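Chlorite Dismutase (Nitrobacter winogradskyi, PDB 3QPI) is a heme b enzyme, a chlorite O2-lyase that breaks chlorite down to chloride and molecular oxygen. Local coordinates at residues 121-125 with 154-158. Numbering follows the deposited sequence.
Sequences YLPAI and MFEDL. With HEM (protoporphyrin IX containing Fe), chain C.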
loop_
_atom_site.group_PDB
_atom_site.type_symbol
_atom_site.label_atom_id
_atom_site.label_comp_id
_atom_site.label_asym_id
_atom_site.label_seq_id
_atom_site.Cartn_x
_atom_site.Cartn_y
_atom_site.Cartn_z
ATOM N N TYR A 121 -12.188 -5.369 -6.962
ATOM C CA TYR A 121 -12.267 -4.888 -5.585
ATOM C C TYR A 121 -12.553 -3.402 -5.485
ATOM O O TYR A 121 -12.620 -2.853 -4.374
ATOM C CB TYR A 121 -10.981 -5.205 -4.825
ATOM C CG TYR A 121 -10.767 -6.680 -4.606
ATOM C CD1 TYR A 121 -11.350 -7.333 -3.529
ATOM C CD2 TYR A 121 -9.988 -7.427 -5.481
ATOM C CE1 TYR A 121 -11.154 -8.692 -3.322
ATOM C CE2 TYR A 121 -9.792 -8.783 -5.280
ATOM C CZ TYR A 121 -10.373 -9.401 -4.196
ATOM O OH TYR A 121 -10.178 -10.739 -3.992
ATOM N N LEU A 122 -12.697 -2.740 -6.626
ATOM C CA LEU A 122 -13.106 -1.337 -6.631
ATOM C C LEU A 122 -14.563 -1.312 -7.031
ATOM O O LEU A 122 -14.992 -2.146 -7.828
ATOM C CB LEU A 122 -12.279 -0.494 -7.627
ATOM C CG LEU A 122 -10.804 -0.869 -7.854
ATOM C CD1 LEU A 122 -10.139 0.119 -8.810
ATOM C CD2 LEU A 122 -10.021 -0.949 -6.542
ATOM N N PRO A 123 -15.328 -0.337 -6.519
ATOM C CA PRO A 123 -14.837 0.784 -5.713
ATOM C C PRO A 123 -14.699 0.495 -4.212
ATOM O O PRO A 123 -14.249 1.361 -3.476
ATOM C CB PRO A 123 -15.905 1.849 -5.937
ATOM C CG PRO A 123 -17.173 1.058 -6.124
ATOM C CD PRO A 123 -16.782 -0.244 -6.776
ATOM N N ALA A 124 -15.075 -0.686 -3.750
ATOM C CA ALA A 124 -14.994 -0.960 -2.314
ATOM C C ALA A 124 -13.676 -0.452 -1.682
ATOM O O ALA A 124 -13.696 0.272 -0.684
ATOM C CB ALA A 124 -15.182 -2.458 -2.041
ATOM N N ILE A 125 -12.539 -0.830 -2.265
ATOM C CA ILE A 125 -11.247 -0.486 -1.689
ATOM C C ILE A 125 -10.661 0.717 -2.428
ATOM O O ILE A 125 -10.422 0.629 -3.617
ATOM C CB ILE A 125 -10.231 -1.678 -1.793
ATOM C CG1 ILE A 125 -10.870 -3.014 -1.360
ATOM C CG2 ILE A 125 -8.975 -1.388 -0.985
ATOM C CD1 ILE A 125 -11.317 -3.060 0.123
ATOM N N MET A 154 -13.142 -8.739 2.380
ATOM C CA MET A 154 -12.736 -8.585 0.988
ATOM C C MET A 154 -11.317 -8.029 0.913
ATOM O O MET A 154 -10.516 -8.482 0.107
ATOM C CB MET A 154 -13.638 -7.606 0.255
ATOM C CG MET A 154 -15.030 -8.085 -0.012
ATOM S SD MET A 154 -15.987 -6.744 -0.756
ATOM C CE MET A 154 -14.788 -6.091 -1.927
ATOM N N PHE A 155 -11.010 -7.029 1.737
ATOM C CA PHE A 155 -9.660 -6.479 1.720
ATOM C C PHE A 155 -8.614 -7.534 2.107
ATOM O O PHE A 155 -7.608 -7.684 1.412
ATOM C CB PHE A 155 -9.502 -5.214 2.592
ATOM C CG PHE A 155 -8.099 -4.655 2.564
ATOM C CD1 PHE A 155 -7.631 -3.986 1.435
ATOM C CD2 PHE A 155 -7.230 -4.855 3.633
ATOM C CE1 PHE A 155 -6.341 -3.513 1.382
ATOM C CE2 PHE A 155 -5.957 -4.388 3.590
ATOM C CZ PHE A 155 -5.495 -3.708 2.460
ATOM N N GLU A 156 -8.827 -8.283 3.182
ATOM C CA GLU A 156 -7.802 -9.250 3.547
ATOM C C GLU A 156 -7.690 -10.342 2.476
ATOM O O GLU A 156 -6.631 -10.940 2.306
ATOM C CB GLU A 156 -8.060 -9.870 4.917
ATOM C CG GLU A 156 -8.175 -8.861 6.038
ATOM C CD GLU A 156 -6.957 -7.971 6.158
ATOM O OE1 GLU A 156 -5.901 -8.310 5.579
ATOM O OE2 GLU A 156 -7.052 -6.914 6.826
ATOM N N ASP A 157 -8.778 -10.568 1.749
ATOM C CA ASP A 157 -8.812 -11.548 0.662
ATOM C C ASP A 157 -7.973 -11.078 -0.533
ATOM O O ASP A 157 -7.140 -11.816 -1.067
ATOM C CB ASP A 157 -10.261 -11.772 0.216
ATOM C CG ASP A 157 -10.377 -12.802 -0.879
ATOM O OD1 ASP A 157 -9.924 -13.954 -0.669
ATOM O OD2 ASP A 157 -10.912 -12.464 -1.960
ATOM N N LEU A 158 -8.199 -9.840 -0.951
ATOM C CA LEU A 158 -7.357 -9.229 -1.975
ATOM C C LEU A 158 -5.875 -9.328 -1.591
ATOM O O LEU A 158 -5.042 -9.746 -2.380
ATOM C CB LEU A 158 -7.745 -7.771 -2.173
ATOM C CG LEU A 158 -6.721 -6.979 -2.987
ATOM C CD1 LEU A 158 -6.557 -7.610 -4.368
ATOM C CD2 LEU A 158 -7.162 -5.533 -3.076
HETATM C CHA HEM C . 1.163 -0.650 -7.804
HETATM C CHB HEM C . -3.530 -1.136 -8.605
HETATM C CHC HEM C . -4.056 -3.241 -4.253
HETATM C CHD HEM C . 0.626 -2.999 -3.640
HETATM C C1A HEM C . -0.082 -0.616 -8.333
HETATM C C2A HEM C . -0.343 -0.009 -9.629
HETATM C C3A HEM C . -1.662 -0.110 -9.889
HETATM C C4A HEM C . -2.242 -0.807 -8.743
HETATM C CMA HEM C . -2.393 0.389 -11.189
HETATM C CAA HEM C . 0.791 0.578 -10.484
HETATM C CBA HEM C . 0.960 2.085 -10.354
HETATM C CGA HEM C . 1.975 2.480 -11.408
HETATM O O1A HEM C . 3.085 2.849 -10.982
HETATM O O2A HEM C . 1.702 2.404 -12.648
HETATM C C1B HEM C . -4.003 -1.721 -7.481
HETATM C C2B HEM C . -5.418 -1.879 -7.252
HETATM C C3B HEM C . -5.559 -2.413 -6.048
HETATM C C4B HEM C . -4.245 -2.647 -5.481
HETATM C CMB HEM C . -6.589 -1.463 -8.179
HETATM C CAB HEM C . -6.935 -2.750 -5.429
HETATM C CBB HEM C . -7.223 -2.317 -4.199
HETATM C C1C HEM C . -2.848 -3.399 -3.694
HETATM C C2C HEM C . -2.522 -3.981 -2.391
HETATM C C3C HEM C . -1.204 -3.862 -2.238
HETATM C C4C HEM C . -0.684 -3.250 -3.447
HETATM C CMC HEM C . -3.559 -4.530 -1.383
HETATM C CAC HEM C . -0.286 -4.313 -1.089
HETATM C CBC HEM C . -0.655 -5.344 -0.316
HETATM C C1D HEM C . 1.203 -2.326 -4.641
HETATM C C2D HEM C . 2.621 -2.069 -4.709
HETATM C C3D HEM C . 2.763 -1.320 -6.027
HETATM C C4D HEM C . 1.438 -1.245 -6.596
HETATM C CMD HEM C . 3.775 -2.423 -3.714
HETATM C CAD HEM C . 4.053 -0.781 -6.658
HETATM C CBD HEM C . 4.544 -1.876 -7.618
HETATM C CGD HEM C . 5.909 -1.496 -8.148
HETATM O O1D HEM C . 6.037 -0.372 -8.683
HETATM O O2D HEM C . 6.865 -2.314 -8.038
HETATM N NA HEM C . -1.276 -1.099 -7.768
HETATM N NB HEM C . -3.284 -2.197 -6.385
HETATM N NC HEM C . -1.706 -2.973 -4.314
HETATM N ND HEM C . 0.528 -1.842 -5.775
HETATM FE FE HEM C . -1.322 -2.216 -6.032
#
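Tyr121 lays one face of its ring against Leu158 and hydrogen-bonds Asp157 through its hydroxyl. Leu158 CB stands over the centre of the ring, 3.6 Å from the centroid and 8° off the normal, a CH-pi contact. Leu158 CD1 reaches the CD2-CE2 side of the same ring, 3.6 Å from Tyr121 CE2. Beyond the ring, Tyr121 OH donates to Asp157 OD2 at 2.8 Å. The carboxylate plane is turned 55° from the ring, and the hydroxyl meets OD2 from above that plane. With chi1 at -178°, the Asp157 side chain swings CG away from its own backbone N, and OD2 comes to the edge of the Tyr121 ring. Without the ring and hydroxyl, as with an alanine at Tyr121, Asp157 OD2 would probably lose this donor and a gap would open beside Leu158 CB. The Met154 chain bends at its last torsion, and its CE methyl comes 3.7 Å from Ala124 CB, close to Tyr121 CD1 as well. Ile125 and Phe155 cross at about a right angle, with Ile125 CD1 3.7 Å from Phe155 CB. The contact also forms part of the heme pocket. Leu158 CD2 approaches heme CBB at 3.4 Å, and Leu122 CD2 and Ile125 CG2 pack on the same vinyl group. Leu158 lies about 7 Å from the axial ligand His114, side chain to side chain. The contact joins the loop before strand 126-131 to helix 152-163 of the alpha+beta barrel fold of the chlorite dismutase family. Phe155 stacks on Tyr147 of strand 141-147 and touches strand 84-92, while Leu122 packs on helix 64-73.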